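Local coordinates for glycine cleavage system transcriptional repressor, putative (Vibrio cholerae, PDB 1U8S), which probably represses transcription of the glycine cleavage system genes, as a regulator built from two ACT domains, at the interface of chains A and B. Sequence-based numbering; all coordinates share one arbitrary frame. Chains: chain A/B, glycine cleavage system transcriptional repressor, putative.

Contact 1: the interface of chains A and B. Residues chain A 8, 81-82; chain B 12, 42-43, 45, 47.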
# COMPACT_ATOMS: atom_id res chain seq x y z
N VAL A 8 -6.32 -10.42 -6.89
CA VAL A 8 -5.59 -9.21 -6.57
C VAL A 8 -6.19 -8.11 -7.44
O VAL A 8 -6.26 -8.23 -8.66
CB VAL A 8 -4.10 -9.35 -6.92
CG1 VAL A 8 -3.41 -8.00 -6.85
CG2 VAL A 8 -3.44 -10.35 -5.96
N ARG A 81 -5.61 -13.34 -10.69
CA ARG A 81 -5.86 -14.37 -9.69
C ARG A 81 -4.54 -14.89 -9.14
O ARG A 81 -3.51 -14.85 -9.82
CB ARG A 81 -6.64 -15.53 -10.31
CG ARG A 81 -8.04 -15.14 -10.75
CD ARG A 81 -8.88 -16.36 -10.95
NE ARG A 81 -10.28 -16.02 -11.10
CZ ARG A 81 -11.25 -16.93 -11.14
NH1 ARG A 81 -10.93 -18.21 -11.04
NH2 ARG A 81 -12.51 -16.56 -11.30
N THR A 82 -4.57 -15.38 -7.90
CA THR A 82 -3.35 -15.87 -7.28
C THR A 82 -3.68 -17.00 -6.30
O THR A 82 -4.84 -17.34 -6.10
CB THR A 82 -2.64 -14.72 -6.55
OG1 THR A 82 -1.32 -15.14 -6.15
CG2 THR A 82 -3.47 -14.28 -5.34
N VAL B 12 1.54 -5.44 -10.70
CA VAL B 12 1.22 -6.72 -10.10
C VAL B 12 1.98 -7.77 -10.88
O VAL B 12 1.88 -7.85 -12.10
CB VAL B 12 -0.27 -7.05 -10.18
CG1 VAL B 12 -0.58 -8.30 -9.37
CG2 VAL B 12 -1.07 -5.88 -9.68
N PHE B 42 0.67 -10.10 -1.73
CA PHE B 42 -0.66 -10.72 -1.65
C PHE B 42 -0.65 -12.02 -2.41
O PHE B 42 -0.41 -12.03 -3.63
CB PHE B 42 -1.73 -9.82 -2.25
CG PHE B 42 -1.99 -8.58 -1.48
CD1 PHE B 42 -1.53 -8.45 -0.17
CD2 PHE B 42 -2.73 -7.54 -2.03
CE1 PHE B 42 -1.81 -7.32 0.58
CE2 PHE B 42 -3.02 -6.40 -1.29
CZ PHE B 42 -2.56 -6.29 0.01
N GLY B 43 -0.95 -13.11 -1.72
CA GLY B 43 -0.93 -14.41 -2.37
C GLY B 43 0.51 -14.69 -2.73
O GLY B 43 1.41 -14.57 -1.88
N GLU B 45 1.73 -13.03 -5.20
CA GLU B 45 1.99 -11.80 -5.95
C GLU B 45 2.72 -10.65 -5.26
O GLU B 45 2.66 -10.46 -4.04
CB GLU B 45 0.66 -11.25 -6.49
CG GLU B 45 -0.25 -12.29 -7.10
CD GLU B 45 0.41 -13.05 -8.22
OE1 GLU B 45 0.23 -14.29 -8.27
OE2 GLU B 45 1.11 -12.43 -9.06
N THR B 47 2.74 -6.74 -5.16
CA THR B 47 1.87 -5.62 -5.52
C THR B 47 2.51 -4.32 -5.08
O THR B 47 2.99 -4.20 -3.94
CB THR B 47 0.45 -5.74 -4.89
OG1 THR B 47 0.54 -5.71 -3.47
CG2 THR B 47 -0.21 -7.04 -5.30
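A:Thr82 and B:Glu45 meet flank to flank, their side chains running past one another in opposite directions, and the threonine hydroxyl OG1 donates a hydrogen bond of 2.8 Å to the carboxylate oxygen OE1 of B:Glu45. The bond uses the anti lone pair of OE1, on the side turned away from OE2. In the glutamate, CG sits beside the backbone N (chi1 -44°), which sets this methylene alongside the threonine, with CG of B:Glu45 3.5 Å from CB of A:Thr82. The bend about CB-CG (chi2 -57°) then turns the carboxylate, and with it OE1, to the threonine hydroxyl. The methyl of A:Thr82 points instead to the turn of chain B, with CG2 3.9 Å from CA of B:Gly43.

A:Val8 spreads its two methyls over different neighbours. CG1, anti to the backbone N (chi1 169°), reaches the methyl CG2 of B:Thr47 at 3.7 Å and CG1 of B:Val12 at 3.8 Å. CG2 rests against CG of B:Glu45 at 3.9 Å, near CB of B:Phe42. The aliphatic part of B:Glu45 therefore serves both chain A residues, while its carboxylate takes the polar role.

Behind this shell, OG1 of B:Thr47 stands 4.0 Å above one face of the B:Phe42 ring, toward its rim. A:Val8 and A:Thr82 come from strands 5-14 and 76-82; their partners lie on B strands 5-14, 33-42 and 45-54 and the turn at B:Gly43, so the patch joins the N-terminal ACT regions of the two chains.

Contact 2: the interface of chains A and B. Residues chain A 20-21, 39; chain B 111, 121, 124.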
# COMPACT_ATOMS: atom_id res chain seq x y z
N CYS A 20 -13.93 4.87 -2.82
CA CYS A 20 -13.48 3.65 -2.15
C CYS A 20 -14.69 2.81 -1.72
O CYS A 20 -14.67 1.58 -1.82
CB CYS A 20 -12.63 3.99 -0.92
SG CYS A 20 -11.92 2.54 -0.11
N ASN A 21 -15.73 3.49 -1.24
CA ASN A 21 -16.97 2.84 -0.82
C ASN A 21 -17.51 1.95 -1.93
O ASN A 21 -17.94 0.83 -1.70
CB ASN A 21 -18.02 3.90 -0.46
CG ASN A 21 -17.80 4.52 0.91
OD1 ASN A 21 -18.01 3.87 1.94
ND2 ASN A 21 -17.37 5.79 0.94
N ILE A 39 -4.42 1.41 0.75
CA ILE A 39 -5.09 2.56 0.21
C ILE A 39 -4.20 3.76 0.40
O ILE A 39 -3.56 3.93 1.44
CB ILE A 39 -6.42 2.78 0.93
CG1 ILE A 39 -7.22 1.48 0.92
CG2 ILE A 39 -7.19 3.92 0.27
CD1 ILE A 39 -8.59 1.58 1.59
N THR B 111 -16.10 2.98 6.41
CA THR B 111 -15.23 3.74 5.54
C THR B 111 -15.84 5.13 5.47
O THR B 111 -15.13 6.13 5.49
CB THR B 111 -15.11 3.13 4.11
OG1 THR B 111 -16.39 3.09 3.47
CG2 THR B 111 -14.54 1.72 4.18
N MET B 121 -7.80 6.40 4.83
CA MET B 121 -7.45 5.08 5.32
C MET B 121 -6.20 4.62 4.57
O MET B 121 -5.93 5.09 3.47
CB MET B 121 -8.58 4.09 5.07
CG MET B 121 -9.95 4.56 5.50
SD MET B 121 -11.17 3.27 5.11
CE MET B 121 -11.35 3.49 3.32
N LEU B 124 -7.45 -1.85 4.78
CA LEU B 124 -8.74 -2.35 5.21
C LEU B 124 -8.87 -3.83 4.92
O LEU B 124 -8.19 -4.36 4.05
CB LEU B 124 -9.84 -1.56 4.48
CG LEU B 124 -11.32 -1.83 4.75
CD1 LEU B 124 -12.16 -0.63 4.35
CD2 LEU B 124 -11.75 -3.08 4.00
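Torsions in both side chains bring B:Met121 and A:Cys20 together. The methionine runs extended through CG and SD (chi2 180°) and then turns about the CG-SD bond (chi3 -76°), swinging the terminal methyl CE toward chain A. On the facing helix, SG of A:Cys20 stands anti to the backbone N (chi1 -176°) and meets that methyl, with SG 3.6 Å from CE of B:Met121. The same CE also touches the end of A:Ile39, whose CD1 lies 3.8 Å away, so one methyl bridges a helix residue and a strand residue of chain A.

A:Ile39 reaches this point through an extended CG1 branch, and its side chain lies slantwise to that of B:Met121. Nearer the backbone, the isoleucine is set against the methionine main chain: its CB is 3.5 Å from the carbonyl O of B:Met121, and its CG2 is 3.6 Å from the same oxygen. The contact thus covers the methionine at both ends, at its carbonyl and at its methyl. B:Leu124 lies farther back, with its CB 4.4 Å from CD1 of A:Ile39, and adds a more distant aliphatic flank.

At the polar margin, the side chains of A:Asn21 and B:Thr111 pass in opposite directions, bringing the amide oxygen OD1 toward the hydroxyl OG1. Their modelled separation is too short to be reliable, and the details of this pair remain doubtful. The pair lies where helix 19-29 of chain A comes beside helix 107-116 of chain B.

The patch is mainly an apolar junction between the N-terminal ACT region of one chain and the C-terminal ACT region of the other. By resting the methionine methyl over the place where helix 19-29 meets strand 33-42, it would help to hold the two regions together within the intertwined, domain-swapped dimer.

The C-alpha centres of contact 1 and contact 2 lie about 19 Å apart, and no residue belongs to both. Strand 33-42 contributes to each, from chain B in contact 1 and from chain A in contact 2. Contact 1 ties the two chains together within the N-terminal tier of the dimer, whereas contact 2 ties that tier to the C-terminal ACT region of the partner. Two-fold symmetry repeats both with the chains exchanged. This pairing across the chains is consistent with domain swapping, although the structure alone does not show how the assembly serves repression.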